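Local structure of thymidylate synthase ThyX (Streptomyces cacaoi subsp. asoensis, 4P5A) at the interface of chains A and B. The protein methylates UMP and dUMP at the uracil ring as a flavin-dependent homotetramer of the ThyX thymidylate synthase family, probably taking the carbon from methylenetetrahydrofolate. Coordinates in Å, arbitrary orientation; residue numbers count along the deposited sequence, not the author numbering. Chains: chain A/B, Thymidylate synthase ThyX.

Contact 1: the interface of chains A and B. Residues chain A 79, 107, 109, 140-141, 145, 170-172; chain B 166-168.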
# COMPACT_ATOMS: atom_id res chain seq x y z
N PHE A 79 -12.70 19.58 -6.05
CA PHE A 79 -12.70 18.61 -7.14
C PHE A 79 -11.26 18.21 -7.56
O PHE A 79 -11.05 17.08 -8.05
CB PHE A 79 -13.53 19.08 -8.38
CG PHE A 79 -12.90 20.26 -9.12
CD1 PHE A 79 -13.22 21.59 -8.73
CD2 PHE A 79 -12.00 19.99 -10.22
CE1 PHE A 79 -12.60 22.66 -9.40
CE2 PHE A 79 -11.44 21.07 -10.89
CZ PHE A 79 -11.70 22.36 -10.48
N TYR A 107 -13.03 28.46 -6.38
CA TYR A 107 -12.23 28.51 -7.58
C TYR A 107 -13.14 28.79 -8.80
O TYR A 107 -14.23 28.19 -8.98
CB TYR A 107 -11.55 27.14 -7.82
CG TYR A 107 -10.82 27.03 -9.15
CD1 TYR A 107 -11.45 26.43 -10.27
CD2 TYR A 107 -9.55 27.54 -9.28
CE1 TYR A 107 -10.84 26.31 -11.50
CE2 TYR A 107 -8.91 27.47 -10.56
CZ TYR A 107 -9.52 26.85 -11.60
OH TYR A 107 -8.95 26.71 -12.83
N PRO A 109 -12.15 29.30 -13.16
CA PRO A 109 -11.00 29.22 -14.08
C PRO A 109 -10.64 30.59 -14.60
O PRO A 109 -11.53 31.46 -14.64
CB PRO A 109 -11.52 28.32 -15.17
CG PRO A 109 -13.00 28.37 -15.12
CD PRO A 109 -13.36 28.63 -13.65
N SER A 140 -22.35 32.60 -13.80
CA SER A 140 -23.00 31.40 -13.24
C SER A 140 -22.36 30.92 -11.93
O SER A 140 -23.05 30.59 -10.94
CB SER A 140 -22.94 30.27 -14.27
OG SER A 140 -23.91 30.48 -15.27
N ALA A 141 -21.03 30.91 -11.91
CA ALA A 141 -20.32 30.50 -10.66
C ALA A 141 -20.62 31.48 -9.57
O ALA A 141 -20.91 31.11 -8.44
CB ALA A 141 -18.83 30.41 -10.89
N TYR A 145 -22.28 30.15 -6.22
CA TYR A 145 -21.44 30.14 -4.99
C TYR A 145 -21.99 31.08 -3.96
O TYR A 145 -21.98 30.80 -2.75
CB TYR A 145 -20.02 30.58 -5.27
CG TYR A 145 -19.25 29.75 -6.26
CD1 TYR A 145 -19.69 28.47 -6.68
CD2 TYR A 145 -18.06 30.24 -6.80
CE1 TYR A 145 -18.95 27.76 -7.65
CE2 TYR A 145 -17.31 29.52 -7.79
CZ TYR A 145 -17.73 28.28 -8.14
OH TYR A 145 -16.96 27.63 -9.11
N PRO A 170 -20.02 24.05 -2.77
CA PRO A 170 -19.70 23.42 -4.08
C PRO A 170 -18.33 22.73 -4.07
O PRO A 170 -17.50 23.03 -3.20
CB PRO A 170 -19.66 24.61 -5.06
CG PRO A 170 -19.20 25.84 -4.13
CD PRO A 170 -19.90 25.53 -2.76
N VAL A 171 -18.15 21.85 -5.05
CA VAL A 171 -16.84 21.19 -5.21
C VAL A 171 -15.74 22.17 -5.62
O VAL A 171 -14.57 21.81 -5.55
CB VAL A 171 -16.96 19.97 -6.13
CG1 VAL A 171 -17.98 18.88 -5.63
CG2 VAL A 171 -17.28 20.38 -7.58
N SER A 172 -16.06 23.44 -5.92
CA SER A 172 -15.03 24.45 -6.21
C SER A 172 -14.52 25.10 -4.95
O SER A 172 -13.59 25.92 -5.01
CB SER A 172 -15.67 25.56 -7.06
OG SER A 172 -16.76 26.18 -6.26
N ARG B 166 -19.37 21.39 -13.78
CA ARG B 166 -19.63 20.78 -12.47
C ARG B 166 -19.03 21.49 -11.31
O ARG B 166 -19.33 21.07 -10.16
CB ARG B 166 -19.24 19.33 -12.41
CG ARG B 166 -17.80 18.97 -12.80
CD ARG B 166 -16.79 19.44 -11.73
NE ARG B 166 -15.49 18.85 -12.09
CZ ARG B 166 -15.07 17.59 -11.76
NH1 ARG B 166 -15.81 16.80 -11.00
NH2 ARG B 166 -13.92 17.19 -12.27
N LEU B 167 -18.21 22.52 -11.56
CA LEU B 167 -17.73 23.35 -10.46
C LEU B 167 -18.81 23.89 -9.53
O LEU B 167 -18.54 24.15 -8.36
CB LEU B 167 -16.89 24.48 -11.00
CG LEU B 167 -15.38 24.25 -11.04
CD1 LEU B 167 -15.10 22.91 -11.71
CD2 LEU B 167 -14.84 25.44 -11.92
N VAL B 168 -20.03 24.12 -10.07
CA VAL B 168 -21.08 24.72 -9.25
C VAL B 168 -21.87 23.72 -8.40
O VAL B 168 -22.70 24.14 -7.56
CB VAL B 168 -22.06 25.53 -10.17
CG1 VAL B 168 -21.24 26.69 -10.82
CG2 VAL B 168 -22.77 24.59 -11.13
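B:Leu167 puts its isobutyl tip into an apolar pocket of chain A, and its two methyls divide the work. CD1 of B:Leu167 lies over one face of the A:Phe79 ring, displaced toward the rim, and comes 3.4 Å from CE1 of A:Phe79. This is a CH-pi contact. CD2 of B:Leu167 points the other way, to CD1 of A:Tyr107 at 3.9 Å. It also meets CD of A:Pro109 tip to tip. The phenolic OH of A:Tyr145 passes 3.7 Å from CB of B:Leu167. The side chain is thus touched from CB to both methyls. The backbone carbonyl O of B:Leu167 has a weak hydrogen bond from OG of A:Ser172, at 3.4 Å.

The neighbours of B:Leu167 continue the contact; B:Arg166, B:Leu167 and B:Val168 form the 3-10 helix 166-168. CG1 of B:Val168 packs on CA of A:Ala141, 3.9 Å away in helix 131-157. The guanidinium of B:Arg166 is turned 30° from the A:Phe79 ring, and CB of A:Phe79 sits over the middle of one of its faces. A bend at chi2 (71°) helps carry the guanidinium to that place. CG2 of A:Val171 touches the carbonyl O of B:Arg166 at 3.4 Å.

Further out, OH of A:Tyr145 gives a hydrogen bond of 2.8 Å to the carbonyl O of A:Tyr107, nearly along the C=O axis. It ties helix 131-157 to strand 105-107 and probably steadies this wall of the pocket, holding the phenol beside B:Leu167.

The patch joins two subunits of the homotetramer. B:Arg166 is also part of the nucleotide pocket, so this packing probably helps to place its guanidinium for binding the nucleotide.

Contact 2: the interface of chains A and B. Residues chain A 99, 161-162; chain B 117, 121, 126.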
# COMPACT_ATOMS: atom_id res chain seq x y z
N TYR A 99 -14.86 19.79 11.27
CA TYR A 99 -14.15 20.30 12.44
C TYR A 99 -14.15 21.82 12.51
O TYR A 99 -14.15 22.40 13.64
CB TYR A 99 -12.69 19.76 12.42
CG TYR A 99 -11.91 20.04 13.63
CD1 TYR A 99 -11.82 19.09 14.67
CD2 TYR A 99 -11.22 21.28 13.79
CE1 TYR A 99 -11.07 19.39 15.88
CE2 TYR A 99 -10.50 21.57 14.96
CZ TYR A 99 -10.42 20.61 15.99
OH TYR A 99 -9.71 20.89 17.16
N ALA A 161 -25.10 21.70 12.78
CA ALA A 161 -23.74 21.20 12.88
C ALA A 161 -22.98 21.47 11.55
O ALA A 161 -23.54 21.34 10.43
CB ALA A 161 -23.76 19.71 13.21
N ARG A 162 -21.70 21.84 11.72
CA ARG A 162 -20.78 22.08 10.60
C ARG A 162 -20.80 20.95 9.60
O ARG A 162 -20.85 21.21 8.41
CB ARG A 162 -19.37 22.25 11.19
CG ARG A 162 -19.06 23.68 11.79
CD ARG A 162 -17.67 23.72 12.41
NE ARG A 162 -17.45 22.63 13.35
CZ ARG A 162 -17.56 22.81 14.67
NH1 ARG A 162 -17.33 21.82 15.56
NH2 ARG A 162 -17.94 24.03 15.06
N GLN B 117 -24.69 20.10 17.38
CA GLN B 117 -23.45 19.61 17.95
C GLN B 117 -23.25 20.26 19.31
O GLN B 117 -23.51 21.42 19.47
CB GLN B 117 -22.27 19.94 17.04
CG GLN B 117 -20.94 19.29 17.52
CD GLN B 117 -19.83 19.27 16.44
OE1 GLN B 117 -18.70 18.73 16.65
NE2 GLN B 117 -20.12 19.88 15.31
N PRO B 121 -15.10 20.71 19.17
CA PRO B 121 -15.02 20.18 17.80
C PRO B 121 -14.45 18.74 17.70
O PRO B 121 -14.99 17.91 16.95
CB PRO B 121 -14.10 21.19 17.11
CG PRO B 121 -14.41 22.49 17.85
CD PRO B 121 -14.53 22.07 19.27
N TYR B 126 -22.85 14.61 18.65
CA TYR B 126 -24.03 15.19 18.02
C TYR B 126 -25.29 14.88 18.85
O TYR B 126 -25.37 13.83 19.55
CB TYR B 126 -24.14 14.79 16.52
CG TYR B 126 -22.89 15.22 15.74
CD1 TYR B 126 -22.75 16.54 15.24
CD2 TYR B 126 -21.82 14.34 15.57
CE1 TYR B 126 -21.57 16.97 14.57
CE2 TYR B 126 -20.64 14.73 14.89
CZ TYR B 126 -20.53 16.06 14.37
OH TYR B 126 -19.38 16.45 13.74
O HOH W 1 -16.40 19.38 14.81
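A:Tyr99 and B:Pro121 form the ring contact of this patch, which joins two subunits of the homotetramer. CB of B:Pro121 lies over one face of the phenol ring, shifted toward the rim on the CE1 side, at 3.7 Å from CE1 of A:Tyr99. It is a CH-pi contact. CG of A:Tyr99 is anti to the backbone N (chi1 -172°), which helps turn a face of the ring toward B:Pro121. An alanine at A:Tyr99 would probably leave one side of B:Pro121 without its aromatic cover and open a gap between the subunits. CB of B:Pro121 is also 3.6 Å from NH1 of A:Arg162, so the proline touches both the ring and the guanidinium.

A second apolar contact involves A:Ala161. The CB methyl of A:Ala161 rests against the CD1-CE1 side of the B:Tyr126 ring, 3.8 Å from CE1 of B:Tyr126.

The polar link goes through water. NH1 of A:Arg162 meets water 1 at 2.7 Å, almost straight, with 172° at the hydrogen. The water lies at the edge of the guanidinium, in its plane. On the chain B side, water 1 is 3.0 Å from the side-chain amide oxygen OE1 of B:Gln117. Water 1 is also 3.0 Å from the backbone O of B:Pro121. One water thus joins the arginine to two oxygens of the other chain. The two side chains cross at about a right angle, with the guanidinium and amide planes 53° apart. They do not bond directly. The arginine chain bends at chi3, and this turn helps bring NH1 to the water. Within chain A, the carbonyl O of A:Tyr99 lies above one face of the guanidinium, toward its rim, and would probably help hold it in place.

In the fold, chain A supplies the loop residues A:Tyr99 and A:Ala161 and the start of helix 162-165. Chain B supplies strands 116-118 and 125-127, with the 3-10 helix 121-123 between them.

Contact 1 and contact 2 belong to the same two-fold interface, and their centres are about 25 Å apart. They share no residue of a given chain. Helix 162-165, used by chain A in contact 2, runs directly into the 3-10 helix 166-168, which chain B uses in contact 1. Because each contact has a twin, this continuous segment faces the partner in both subunits. The centre of contact 1 lies about 17 Å from A:Arg193, the probable active-site arginine, and that of contact 2 about 30 Å. The more distant patch probably serves assembly, while contact 1 also borders the shared nucleotide site.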